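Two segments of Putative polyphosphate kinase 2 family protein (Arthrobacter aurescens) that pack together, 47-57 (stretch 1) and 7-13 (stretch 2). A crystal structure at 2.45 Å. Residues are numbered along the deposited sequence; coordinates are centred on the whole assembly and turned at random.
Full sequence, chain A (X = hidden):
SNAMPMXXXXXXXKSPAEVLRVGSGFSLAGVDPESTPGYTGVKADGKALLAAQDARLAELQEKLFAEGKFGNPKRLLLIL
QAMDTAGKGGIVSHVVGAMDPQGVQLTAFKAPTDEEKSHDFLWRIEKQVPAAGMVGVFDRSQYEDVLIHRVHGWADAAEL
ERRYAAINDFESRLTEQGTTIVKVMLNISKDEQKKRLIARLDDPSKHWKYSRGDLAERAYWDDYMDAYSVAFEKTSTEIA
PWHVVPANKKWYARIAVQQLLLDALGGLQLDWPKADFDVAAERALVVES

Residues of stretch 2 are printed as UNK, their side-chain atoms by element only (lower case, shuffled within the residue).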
# COMPACT_ATOMS: atom_id res chain seq x y z
N LYS A 47 -8.15 -3.63 20.08
CA LYS A 47 -6.79 -3.53 19.59
C LYS A 47 -6.20 -4.90 19.45
O LYS A 47 -5.46 -5.14 18.55
CB LYS A 47 -5.90 -2.67 20.49
CG LYS A 47 -6.29 -1.21 20.42
CD LYS A 47 -5.10 -0.25 20.79
CE LYS A 47 -5.41 1.31 20.53
NZ LYS A 47 -6.36 1.75 19.40
N ALA A 48 -6.53 -5.82 20.33
CA ALA A 48 -5.98 -7.15 20.21
C ALA A 48 -6.66 -7.93 19.09
O ALA A 48 -6.02 -8.72 18.42
CB ALA A 48 -6.00 -7.89 21.57
N LEU A 49 -7.95 -7.72 18.85
CA LEU A 49 -8.60 -8.32 17.69
C LEU A 49 -8.03 -7.79 16.40
O LEU A 49 -7.85 -8.54 15.48
CB LEU A 49 -10.12 -8.10 17.71
CG LEU A 49 -10.93 -8.66 16.52
CD1 LEU A 49 -10.88 -10.19 16.42
CD2 LEU A 49 -12.32 -8.19 16.64
N LEU A 50 -7.75 -6.50 16.35
CA LEU A 50 -7.25 -5.90 15.16
C LEU A 50 -5.98 -6.60 14.68
O LEU A 50 -5.81 -6.77 13.49
CB LEU A 50 -6.93 -4.45 15.39
CG LEU A 50 -6.75 -3.65 14.09
CD1 LEU A 50 -7.97 -3.83 13.11
CD2 LEU A 50 -6.53 -2.18 14.39
N ALA A 51 -5.10 -6.98 15.59
CA ALA A 51 -3.80 -7.52 15.20
C ALA A 51 -4.00 -8.94 14.68
O ALA A 51 -3.25 -9.42 13.83
CB ALA A 51 -2.80 -7.51 16.40
N ALA A 52 -5.02 -9.62 15.20
CA ALA A 52 -5.31 -10.96 14.76
C ALA A 52 -5.98 -10.89 13.38
O ALA A 52 -5.73 -11.73 12.49
CB ALA A 52 -6.18 -11.64 15.78
N GLN A 53 -6.86 -9.89 13.23
CA GLN A 53 -7.57 -9.66 11.97
C GLN A 53 -6.57 -9.45 10.85
O GLN A 53 -6.78 -9.98 9.78
CB GLN A 53 -8.49 -8.46 12.09
CG GLN A 53 -9.77 -8.79 12.80
CD GLN A 53 -10.71 -7.65 12.83
OE1 GLN A 53 -10.28 -6.51 12.82
NE2 GLN A 53 -12.05 -7.94 12.86
N ASP A 54 -5.47 -8.73 11.15
CA ASP A 54 -4.46 -8.38 10.16
C ASP A 54 -3.85 -9.64 9.55
O ASP A 54 -3.68 -9.70 8.35
CB ASP A 54 -3.33 -7.54 10.78
CG ASP A 54 -3.78 -6.15 11.23
OD1 ASP A 54 -4.95 -5.76 10.95
OD2 ASP A 54 -2.98 -5.42 11.90
N ALA A 55 -3.44 -10.58 10.41
CA ALA A 55 -2.89 -11.85 9.98
C ALA A 55 -3.92 -12.63 9.19
O ALA A 55 -3.60 -13.19 8.13
CB ALA A 55 -2.42 -12.67 11.17
N ARG A 56 -5.15 -12.67 9.67
CA ARG A 56 -6.20 -13.35 8.91
C ARG A 56 -6.42 -12.76 7.50
O ARG A 56 -6.57 -13.51 6.52
CB ARG A 56 -7.50 -13.30 9.67
CG ARG A 56 -7.48 -14.11 10.95
CD ARG A 56 -8.79 -13.91 11.66
NE ARG A 56 -8.66 -14.24 13.06
CZ ARG A 56 -9.55 -13.94 14.00
NH1 ARG A 56 -10.68 -13.30 13.71
NH2 ARG A 56 -9.28 -14.31 15.25
N LEU A 57 -6.47 -11.42 7.42
CA LEU A 57 -6.67 -10.70 6.18
C LEU A 57 -5.49 -10.95 5.22
O LEU A 57 -5.71 -11.23 4.07
CB LEU A 57 -6.85 -9.22 6.46
CG LEU A 57 -7.29 -8.29 5.33
CD1 LEU A 57 -8.63 -8.69 4.80
CD2 LEU A 57 -7.37 -6.76 5.73
N UNK A 7 -3.55 -8.31 26.72
CA UNK A 7 -4.96 -8.85 26.62
C UNK A 7 -5.23 -9.66 25.29
O UNK A 7 -4.53 -9.49 24.28
c UNK A 7 -7.18 -7.79 25.92
c UNK A 7 -6.51 -7.77 28.31
c UNK A 7 -6.02 -7.72 26.87
N UNK A 8 -6.26 -10.53 25.34
CA UNK A 8 -6.55 -11.55 24.30
C UNK A 8 -7.74 -11.17 23.37
O UNK A 8 -8.57 -10.26 23.70
c UNK A 8 -6.82 -12.95 24.97
N UNK A 9 -7.81 -11.87 22.21
CA UNK A 9 -8.75 -11.53 21.15
C UNK A 9 -10.16 -11.95 21.51
O UNK A 9 -10.43 -13.13 21.61
c UNK A 9 -8.34 -12.16 19.84
N UNK A 10 -11.02 -10.95 21.68
CA UNK A 10 -12.44 -11.10 21.78
C UNK A 10 -12.99 -10.83 20.38
O UNK A 10 -12.80 -9.76 19.81
c UNK A 10 -13.03 -10.10 22.82
c UNK A 10 -12.39 -10.27 24.22
c UNK A 10 -14.54 -10.27 22.91
N UNK A 11 -13.65 -11.83 19.82
CA UNK A 11 -14.21 -11.80 18.49
C UNK A 11 -15.58 -11.18 18.52
O UNK A 11 -16.19 -11.06 19.57
o UNK A 11 -10.98 -14.13 17.18
o UNK A 11 -12.51 -13.13 15.89
c UNK A 11 -12.17 -13.77 16.94
c UNK A 11 -14.41 -13.22 17.98
c UNK A 11 -13.22 -14.12 17.99
N UNK A 12 -16.10 -10.86 17.35
CA UNK A 12 -17.45 -10.35 17.27
C UNK A 12 -18.44 -11.41 17.78
O UNK A 12 -18.34 -12.58 17.41
c UNK A 12 -17.84 -6.23 15.28
c UNK A 12 -16.55 -5.98 14.93
c UNK A 12 -16.05 -8.31 15.12
c UNK A 12 -18.24 -7.53 15.55
c UNK A 12 -15.65 -7.05 14.84
c UNK A 12 -17.36 -8.57 15.47
c UNK A 12 -17.79 -9.95 15.81
N UNK A 13 -19.39 -10.97 18.61
CA UNK A 13 -20.47 -11.86 19.08
C UNK A 13 -21.46 -12.02 17.97
O UNK A 13 -21.94 -13.11 17.74
c UNK A 13 -21.17 -11.33 20.32

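Stretch 2 runs without regular secondary structure along one side of the helix formed by stretch 1. Position 7 carries three side-chain carbons, one bonded to the other two. Its CA-to-CB bond points sideways, and the closest approach is by the backbone: O of position 7 lies 3.5 Å from CB of Ala-48. The fork at CB identifies valine. Val-7 is poorly ordered and touches a crystal neighbour.

Position 8 has a single side-chain carbon, its CA-to-CB bond directed away from the helix. Again the main chain makes the approach, with O of position 8 lying 4.1 Å from CB of Ala-48. The residue is alanine.

Position 9 also ends at one carbon. Its CA lies 4.7 Å from CA of Leu-49, the nearest such pair across the two stretches, and CB of position 9 comes within 4.4 Å of both CA of Leu-49 and O of Ala-48. It is a second alanine.

At position 10 three carbons again form a fork at CB. The side chain makes no close contact with the helix, whereas O of position 10 packs 3.6 Å from CD2 of Leu-49. The fork makes the residue valine, with chi1 in the t well.

Position 11 has a chain of three carbons, the third bearing two oxygens. One oxygen is 2.6 Å from NH2 of Arg-56, and the carboxylate so defined, two carbons beyond CB, belongs to glutamate. Both torsions chi1 and chi2 are m, and the end of the side chain comes nearer the helix than its sideways CA-to-CB bond would suggest. Glu-11 OE1 also lies 3.4 Å from CD1 of Leu-49.

Position 12 shows one carbon followed by a six-carbon ring with no further substituent. A ring carbon lies 4.0 Å from CD2 of Leu-49, an apolar contact, while NE2 of Gln-53 sits at the ring edge, 4.2 Å from the same carbon. The residue is phenylalanine, and that carbon is CE2.

Position 13 has one side-chain carbon, is out of reach of the helix, and is alanine.

The contact joins close packing to a paired charge interaction. Buried Leu-49 reaches from Ala-9 to Phe-12, while Ala-48 meets the start of the segment. Farther along the helix, Arg-56 and Glu-11 form a two-pronged salt bridge, with hydrogen bonds from NH1 of Arg-56 to OE1 of Glu-11 (2.9 Å) and from NH2 of Arg-56 to OE2 of Glu-11 (2.6 Å). Both are nearly linear.

Stretch 2 7-13: VAAVEFA
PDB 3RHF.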